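Local structure of putative S-adenosyl-L-methionine-dependent Methyltransferase (Methanococcus maripaludis, 3DLC) at residues Thr23-Ile28 against Val116-Val121; Gly148-Gly151 against Leu155-Ser158; Cys47-Ile50 against Ala56-Ile59. The protein binds S-adenosylmethionine and is probably a methyltransferase that passes the activated methyl group to a substrate not yet established. All blocks are in the same frame, centred on the assembly; numbering follows the deposited sequence. Where two conformers were deposited one is given.

Contact 1: Thr23-Ile28 against Val116-Val121; sequences TLFAPI and VSRGSV. With SAM (S-adenosylmethionine), chain C.
R118, at the end of strand 112-118, sends its side chain into the loop 23-28, where I28 and F25 receive the guanidinium group. The tight part is at I28: CD1 sits over one face of the guanidinium, 3.3 Å from R118 NE, displaced toward the rim of the group. The methyl reaches this place because CG1 of I28 lies between backbone N and carbonyl carbon (chi1 77°). F25 is looser. F25 CE2, the nearest ring atom, stays 3.8 Å from R118 NH2, and the ring and guanidinium planes are inclined by 64°. No hydrogen bond links the two segments, and beyond these three buried side chains they part; T23 and P27, at the exposed side of the loop, lie well away from the strand.

R118 is held at its far end by hydrogen bonds and by a cation-pi contact with F150. Its chain is extended as far as NE, which bonds to the backbone oxygen of G149. SAM O lies in the plane of the guanidinium, at its edge, and R118 NH1 donates to it at 3.0 Å (N-H...O 164°). The ligand's amino N donates to R118 O at 3.0 Å, while S120 OG donates to the ribose O4' at 2.8 Å. Side chain and backbone of one strand end thus grip the methionine moiety, within the S-adenosylmethionine pocket of a Rossmann-like methyltransferase.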
loop_
_atom_site.group_PDB
_atom_site.type_symbol
_atom_site.label_atom_id
_atom_site.label_comp_id
_atom_site.label_asym_id
_atom_site.label_seq_id
_atom_site.Cartn_x
_atom_site.Cartn_y
_atom_site.Cartn_z
ATOM N N THR A 23 -9.426 -14.145 -3.461
ATOM C CA THR A 23 -10.640 -14.382 -4.234
ATOM C C THR A 23 -11.061 -13.136 -5.007
ATOM O O THR A 23 -10.535 -12.842 -6.084
ATOM C CB THR A 23 -11.770 -14.998 -3.348
ATOM O OG1 THR A 23 -12.140 -14.117 -2.287
ATOM C CG2 THR A 23 -11.382 -16.362 -2.803
ATOM N N LEU A 24 -11.984 -12.394 -4.461
ATOM C CA LEU A 24 -12.567 -11.254 -5.154
ATOM C C LEU A 24 -11.531 -10.225 -5.608
ATOM O O LEU A 24 -11.611 -9.708 -6.717
ATOM C CB LEU A 24 -13.561 -10.601 -4.214
ATOM C CG LEU A 24 -14.343 -9.469 -4.817
ATOM C CD1 LEU A 24 -15.126 -9.933 -6.048
ATOM C CD2 LEU A 24 -15.238 -8.873 -3.756
ATOM N N PHE A 25 -10.548 -9.925 -4.766
ATOM C CA PHE A 25 -9.551 -8.920 -5.118
ATOM C C PHE A 25 -8.365 -9.477 -5.904
ATOM O O PHE A 25 -7.548 -8.718 -6.413
ATOM C CB PHE A 25 -8.965 -8.218 -3.880
ATOM C CG PHE A 25 -9.845 -7.235 -3.185
ATOM C CD1 PHE A 25 -11.180 -7.077 -3.474
ATOM C CD2 PHE A 25 -9.305 -6.493 -2.167
ATOM C CE1 PHE A 25 -11.954 -6.193 -2.727
ATOM C CE2 PHE A 25 -10.087 -5.607 -1.441
ATOM C CZ PHE A 25 -11.378 -5.430 -1.726
ATOM N N ALA A 26 -8.259 -10.796 -6.008
ATOM C CA ALA A 26 -7.043 -11.378 -6.588
ATOM C C ALA A 26 -6.579 -10.736 -7.907
ATOM O O ALA A 26 -5.386 -10.495 -8.086
ATOM C CB ALA A 26 -7.160 -12.895 -6.766
ATOM N N PRO A 27 -7.481 -10.472 -8.860
ATOM C CA PRO A 27 -6.998 -9.931 -10.127
ATOM C C PRO A 27 -6.402 -8.527 -10.074
ATOM O O PRO A 27 -5.646 -8.136 -10.974
ATOM C CB PRO A 27 -8.240 -9.906 -11.010
ATOM C CG PRO A 27 -9.328 -10.225 -10.228
ATOM C CD PRO A 27 -8.918 -10.775 -8.910
ATOM N N ILE A 28 -6.704 -7.783 -9.014
ATOM C CA ILE A 28 -6.228 -6.397 -8.987
ATOM C C ILE A 28 -4.730 -6.316 -8.765
ATOM O O ILE A 28 -4.093 -5.358 -9.216
ATOM C CB ILE A 28 -6.950 -5.531 -7.945
ATOM C CG1 ILE A 28 -6.477 -5.772 -6.521
ATOM C CG2 ILE A 28 -8.477 -5.687 -8.103
ATOM C CD1 ILE A 28 -7.292 -5.070 -5.468
ATOM N N VAL A 116 5.503 1.427 -2.197
ATOM C CA VAL A 116 4.128 1.215 -2.589
ATOM C C VAL A 116 3.281 0.951 -1.349
ATOM O O VAL A 116 3.781 0.528 -0.329
ATOM C CB VAL A 116 4.001 0.026 -3.595
ATOM C CG1 VAL A 116 4.896 0.252 -4.824
ATOM C CG2 VAL A 116 4.318 -1.328 -2.936
ATOM N N SER A 117 1.985 1.201 -1.457
ATOM C CA SER A 117 1.060 0.898 -0.367
ATOM C C SER A 117 -0.355 0.945 -0.895
ATOM O O SER A 117 -0.756 1.940 -1.512
ATOM C CB SER A 117 1.180 1.944 0.705
ATOM O OG SER A 117 0.287 1.705 1.776
ATOM N N ARG A 118 -1.115 -0.126 -0.645
ATOM C CA ARG A 118 -2.514 -0.196 -1.038
ATOM C C ARG A 118 -3.388 -0.376 0.165
ATOM O O ARG A 118 -3.186 -1.287 0.966
ATOM C CB ARG A 118 -2.774 -1.349 -2.013
ATOM C CG ARG A 118 -4.204 -1.408 -2.468
ATOM C CD ARG A 118 -4.552 -2.688 -3.277
ATOM N NE ARG A 118 -5.963 -2.654 -3.583
ATOM C CZ ARG A 118 -6.918 -2.923 -2.686
ATOM N NH1 ARG A 118 -6.593 -3.433 -1.519
ATOM N NH2 ARG A 118 -8.179 -2.718 -2.994
ATOM N N GLY A 119 -4.420 0.435 0.270
ATOM C CA GLY A 119 -5.417 0.231 1.296
ATOM C C GLY A 119 -5.026 0.426 2.732
ATOM O O GLY A 119 -5.730 -0.090 3.597
ATOM N N SER A 120 -3.864 1.030 2.988
ATOM C CA SER A 120 -3.383 1.326 4.325
ATOM C C SER A 120 -3.470 2.797 4.736
ATOM O O SER A 120 -3.829 3.094 5.877
ATOM C CB SER A 120 -1.949 0.790 4.399
ATOM O OG SER A 120 -1.483 0.668 5.727
ATOM N N VAL A 121 -3.171 3.701 3.804
ATOM C CA VAL A 121 -3.091 5.113 4.117
ATOM C C VAL A 121 -4.362 5.668 4.730
ATOM O O VAL A 121 -4.307 6.599 5.516
ATOM C CB VAL A 121 -2.661 5.936 2.860
ATOM C CG1 VAL A 121 -3.721 5.887 1.767
ATOM C CG2 VAL A 121 -2.317 7.375 3.232
HETATM N N SAM C . -2.017 -3.990 1.196
HETATM C CA SAM C . -2.897 -5.171 1.393
HETATM C C SAM C . -3.794 -5.349 0.199
HETATM O O SAM C . -3.964 -4.396 -0.565
HETATM O OXT SAM C . -4.369 -6.422 0.057
HETATM C CB SAM C . -3.678 -5.042 2.687
HETATM C CG SAM C . -4.633 -3.895 2.765
HETATM S SD SAM C . -5.453 -3.910 4.371
HETATM C CE SAM C . -6.947 -3.144 3.806
HETATM C "C5'" SAM C . -4.594 -2.551 5.328
HETATM C "C4'" SAM C . -3.277 -2.902 6.083
HETATM O "O4'" SAM C . -2.482 -1.793 6.614
HETATM C "C3'" SAM C . -3.458 -3.944 7.216
HETATM O "O3'" SAM C . -2.697 -5.070 6.903
HETATM C "C2'" SAM C . -2.937 -3.206 8.450
HETATM O "O2'" SAM C . -2.420 -3.998 9.495
HETATM C "C1'" SAM C . -1.914 -2.231 7.842
HETATM N N9 SAM C . -1.663 -1.033 8.658
HETATM C C8 SAM C . -2.608 -0.149 9.124
HETATM N N7 SAM C . -2.016 0.886 9.768
HETATM C C5 SAM C . -0.668 0.644 9.733
HETATM C C6 SAM C . 0.437 1.324 10.254
HETATM N N6 SAM C . 0.361 2.430 11.016
HETATM N N1 SAM C . 1.659 0.819 9.976
HETATM C C2 SAM C . 1.808 -0.342 9.253
HETATM N N3 SAM C . 0.760 -1.073 8.780
HETATM C C4 SAM C . -0.437 -0.542 9.021
#

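Contact 2: Gly148-Gly151 against Leu155-Ser158; sequences GGFG and LRDS
This is a short-range, nonpolar packing contact at a strand-to-helix connection: the loop that leaves strand 142-148 folds back against the first turns of helix 153-166, at the C-terminal end of an inner strand in the sheet of the Rossmann-like methyltransferase fold. F150 is its centre. Its CB rests on the helix backbone, with F150 CB 3.6 Å from R156 CA, and the two CB atoms of F150 and R156 are 4.0 Å apart. The phenyl ring then runs past the start of the arginine chain, with F150 CD2 at 4.1 Å from R156 CG, and the two side chains cross at about a right angle. On the neighbouring side L155 packs against the loop backbone, with L155 CB 3.7 Å from F150 O and its CD1 little farther from the same oxygen. No hydrogen bond joins the segments.

G149 and G151 both have positive phi, at backbone angles where a side chain would collide with the preceding carbonyl oxygen and which by themselves call for glycine; this is consistent with the sharp turn of the loop. The buried F150 ring also has neighbours beyond the helix: it meets F25 edge-to-face, and W170 and N174 of helix 170-177 pack on it as well.

R156 leads its charged end away from the loop. Its chain bends at chi3 (71°) and curls round to the carboxylate of the next residue, D157, with which it forms a side-on salt bridge through NE and NH2. Both bonds go to one oxygen: R156 NE and R156 NH2 each lie 3.0 Å from D157 OD1, which stays within 6° of the guanidinium plane.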
loop_
_atom_site.group_PDB
_atom_site.type_symbol
_atom_site.label_atom_id
_atom_site.label_comp_id
_atom_site.label_asym_id
_atom_site.label_seq_id
_atom_site.Cartn_x
_atom_site.Cartn_y
_atom_site.Cartn_z
ATOM N N GLY A 148 -4.979 3.649 -2.910
ATOM C CA GLY A 148 -5.878 2.499 -2.994
ATOM C C GLY A 148 -6.616 2.451 -4.294
ATOM O O GLY A 148 -6.612 3.402 -5.037
ATOM N N GLY A 149 -7.239 1.321 -4.569
ATOM C CA GLY A 149 -7.952 1.147 -5.802
ATOM C C GLY A 149 -7.906 -0.284 -6.280
ATOM O O GLY A 149 -7.460 -1.200 -5.586
ATOM N N PHE A 150 -8.355 -0.426 -7.521
ATOM C CA PHE A 150 -8.599 -1.727 -8.137
ATOM C C PHE A 150 -7.883 -1.963 -9.449
ATOM O O PHE A 150 -8.135 -2.937 -10.102
ATOM C CB PHE A 150 -10.114 -1.988 -8.210
ATOM C CG PHE A 150 -10.734 -1.918 -6.864
ATOM C CD1 PHE A 150 -10.691 -3.011 -6.009
ATOM C CD2 PHE A 150 -11.178 -0.695 -6.350
ATOM C CE1 PHE A 150 -11.177 -2.946 -4.720
ATOM C CE2 PHE A 150 -11.634 -0.609 -5.035
ATOM C CZ PHE A 150 -11.648 -1.745 -4.225
ATOM N N GLY A 151 -6.995 -1.048 -9.806
ATOM C CA GLY A 151 -6.150 -1.220 -10.977
ATOM C C GLY A 151 -6.715 -0.745 -12.301
ATOM O O GLY A 151 -5.976 -0.166 -13.092
ATOM N N LEU A 155 -12.283 -3.939 -13.382
ATOM C CA LEU A 155 -12.167 -4.612 -12.093
ATOM C C LEU A 155 -12.815 -3.800 -11.002
ATOM O O LEU A 155 -13.500 -4.336 -10.135
ATOM C CB LEU A 155 -10.713 -4.925 -11.764
ATOM C CG LEU A 155 -10.015 -5.917 -12.690
ATOM C CD1 LEU A 155 -8.572 -6.046 -12.274
ATOM C CD2 LEU A 155 -10.728 -7.284 -12.682
ATOM N N ARG A 156 -12.617 -2.491 -11.025
ATOM C CA ARG A 156 -13.243 -1.653 -10.032
ATOM C C ARG A 156 -14.757 -1.907 -9.995
ATOM O O ARG A 156 -15.383 -2.094 -8.943
ATOM C CB ARG A 156 -12.974 -0.172 -10.304
ATOM C CG ARG A 156 -13.613 0.756 -9.324
ATOM C CD ARG A 156 -13.594 2.200 -9.836
ATOM N NE ARG A 156 -14.536 2.324 -10.934
ATOM C CZ ARG A 156 -14.703 3.412 -11.654
ATOM N NH1 ARG A 156 -13.950 4.461 -11.412
ATOM N NH2 ARG A 156 -15.604 3.434 -12.630
ATOM N N ASP A 157 -15.354 -1.878 -11.168
ATOM C CA ASP A 157 -16.819 -1.952 -11.272
ATOM C C ASP A 157 -17.331 -3.341 -10.863
ATOM O O ASP A 157 -18.362 -3.464 -10.163
ATOM C CB ASP A 157 -17.266 -1.572 -12.677
ATOM C CG ASP A 157 -17.101 -0.083 -12.970
ATOM O OD1 ASP A 157 -16.824 0.712 -12.026
ATOM O OD2 ASP A 157 -17.310 0.269 -14.159
ATOM N N SER A 158 -16.660 -4.399 -11.308
ATOM C CA SER A 158 -17.139 -5.742 -10.986
ATOM C C SER A 158 -16.949 -6.042 -9.520
ATOM O O SER A 158 -17.827 -6.626 -8.856
ATOM C CB SER A 158 -16.507 -6.817 -11.841
ATOM O OG SER A 158 -15.130 -6.910 -11.664
#

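Contact 3: Cys47-Ile50 against Ala56-Ile59; sequences CIDI and ALSI
S58 OG donates a short hydrogen bond of 2.7 Å to D49 OD2 across this buried contact. D49 OD2 takes it on its anti lone pair, the side turned away from OD1. The serine hydroxyl also comes close to the base of the aspartate side chain, with S58 OG 3.2 Å from D49 CB. A second grip on the same carboxylate oxygen is indirect: a water donates to D49 OD2 at 2.7 Å and accepts from L57 N at 3.0 Å, tying the carboxylate to the backbone at the first turn of helix 56-64. L57 adds the nonpolar side, with L57 CB 3.9 Å from D49 OD2 and L57 CD2 4.1 Å from D49 OD1. The carboxylate probably gains from facing the N-terminal end of the helix, whose dipole would favour a negative charge there.

Both partners are set by their surroundings. D49 reaches across because CG is anti to its backbone N (chi1 180°), while the backbone of its strand is bonded to strands 66-73 and 112-118, and V116 touches its side chain. S58 rests on I69 and A71 of strand 66-73, and L57 on Y29 and I32 of helix 28-40. Strand 46-50, helix 56-64 and strand 66-73 form a beta-alpha-beta unit, with A56 ending a GxGxxA pattern, consistent with the glycine-rich S-adenosylmethionine-binding loop of Rossmann-type methyltransferases.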
loop_
_atom_site.group_PDB
_atom_site.type_symbol
_atom_site.label_atom_id
_atom_site.label_comp_id
_atom_site.label_asym_id
_atom_site.label_seq_id
_atom_site.Cartn_x
_atom_site.Cartn_y
_atom_site.Cartn_z
ATOM N N CYS A 47 12.193 -2.258 -2.946
ATOM C CA CYS A 47 10.792 -1.842 -2.885
ATOM C C CYS A 47 10.218 -2.139 -1.512
ATOM O O CYS A 47 10.390 -3.257 -1.006
ATOM C CB CYS A 47 9.972 -2.583 -3.946
ATOM S SG CYS A 47 8.208 -2.251 -3.914
ATOM N N ILE A 48 9.591 -1.138 -0.909
ATOM C CA ILE A 48 8.926 -1.307 0.382
ATOM C C ILE A 48 7.424 -1.232 0.137
ATOM O O ILE A 48 6.954 -0.286 -0.490
ATOM C CB ILE A 48 9.316 -0.221 1.407
ATOM C CG1 ILE A 48 10.831 -0.028 1.504
ATOM C CG2 ILE A 48 8.693 -0.510 2.746
ATOM C CD1 ILE A 48 11.661 -1.232 1.804
ATOM N N ASP A 49 6.687 -2.253 0.592
ATOM C CA ASP A 49 5.228 -2.329 0.530
ATOM C C ASP A 49 4.720 -2.059 1.946
ATOM O O ASP A 49 4.850 -2.881 2.847
ATOM C CB ASP A 49 4.832 -3.712 0.017
ATOM C CG ASP A 49 3.339 -3.928 -0.093
ATOM O OD1 ASP A 49 2.584 -2.947 0.037
ATOM O OD2 ASP A 49 2.953 -5.102 -0.307
ATOM N N ILE A 50 4.157 -0.867 2.141
ATOM C CA ILE A 50 3.705 -0.418 3.457
ATOM C C ILE A 50 2.257 -0.824 3.680
ATOM O O ILE A 50 1.380 -0.537 2.876
ATOM C CB ILE A 50 3.893 1.088 3.626
ATOM C CG1 ILE A 50 5.394 1.453 3.456
ATOM C CG2 ILE A 50 3.350 1.548 5.003
ATOM C CD1 ILE A 50 5.670 2.946 3.557
ATOM N N ALA A 56 -0.381 -9.697 -0.912
ATOM C CA ALA A 56 -0.688 -9.930 -2.317
ATOM C C ALA A 56 -0.042 -8.928 -3.256
ATOM O O ALA A 56 0.283 -9.295 -4.373
ATOM C CB ALA A 56 -2.190 -10.025 -2.557
ATOM N N LEU A 57 0.118 -7.672 -2.850
ATOM C CA LEU A 57 0.747 -6.700 -3.766
ATOM C C LEU A 57 2.241 -7.010 -3.902
ATOM O O LEU A 57 2.801 -6.955 -4.986
ATOM C CB LEU A 57 0.521 -5.245 -3.328
ATOM C CG LEU A 57 1.071 -4.172 -4.267
ATOM C CD1 LEU A 57 0.509 -4.315 -5.708
ATOM C CD2 LEU A 57 0.785 -2.799 -3.664
ATOM N N SER A 58 2.875 -7.362 -2.798
ATOM C CA SER A 58 4.287 -7.740 -2.825
ATOM C C SER A 58 4.506 -8.975 -3.709
ATOM O O SER A 58 5.468 -9.058 -4.474
ATOM C CB SER A 58 4.822 -8.002 -1.422
ATOM O OG SER A 58 4.999 -6.811 -0.679
ATOM N N ILE A 59 3.645 -9.974 -3.538
ATOM C CA ILE A 59 3.726 -11.198 -4.341
ATOM C C ILE A 59 3.564 -10.863 -5.848
ATOM O O ILE A 59 4.364 -11.327 -6.671
ATOM C CB ILE A 59 2.712 -12.254 -3.849
ATOM C CG1 ILE A 59 3.147 -12.785 -2.458
ATOM C CG2 ILE A 59 2.529 -13.329 -4.891
ATOM C CD1 ILE A 59 2.089 -13.637 -1.771
HETATM O O HOH W 1 0.565 -6.368 -0.214
#

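In the fold
Along the chain, contact 3 is nested inside the long loop that contact 1 closes, and contact 2 follows after both. Contacts 1 and 3 have centres 10 Å apart and share the central sheet, whose neighbouring strands 46-50 and 112-118 are joined through V116 N to I48 O and S117 OG to I50 O. Contacts 1 and 2, with centres 9 Å apart, also touch, I28 CG2 packing on F150 O. Contacts 2 and 3 do not meet: their centres are 18 Å apart and their nearest atoms about 9 Å. Contact 1 therefore stands between them, linking the first beta-alpha-beta unit to the loop before helix 153-166 beside the bound S-adenosylmethionine.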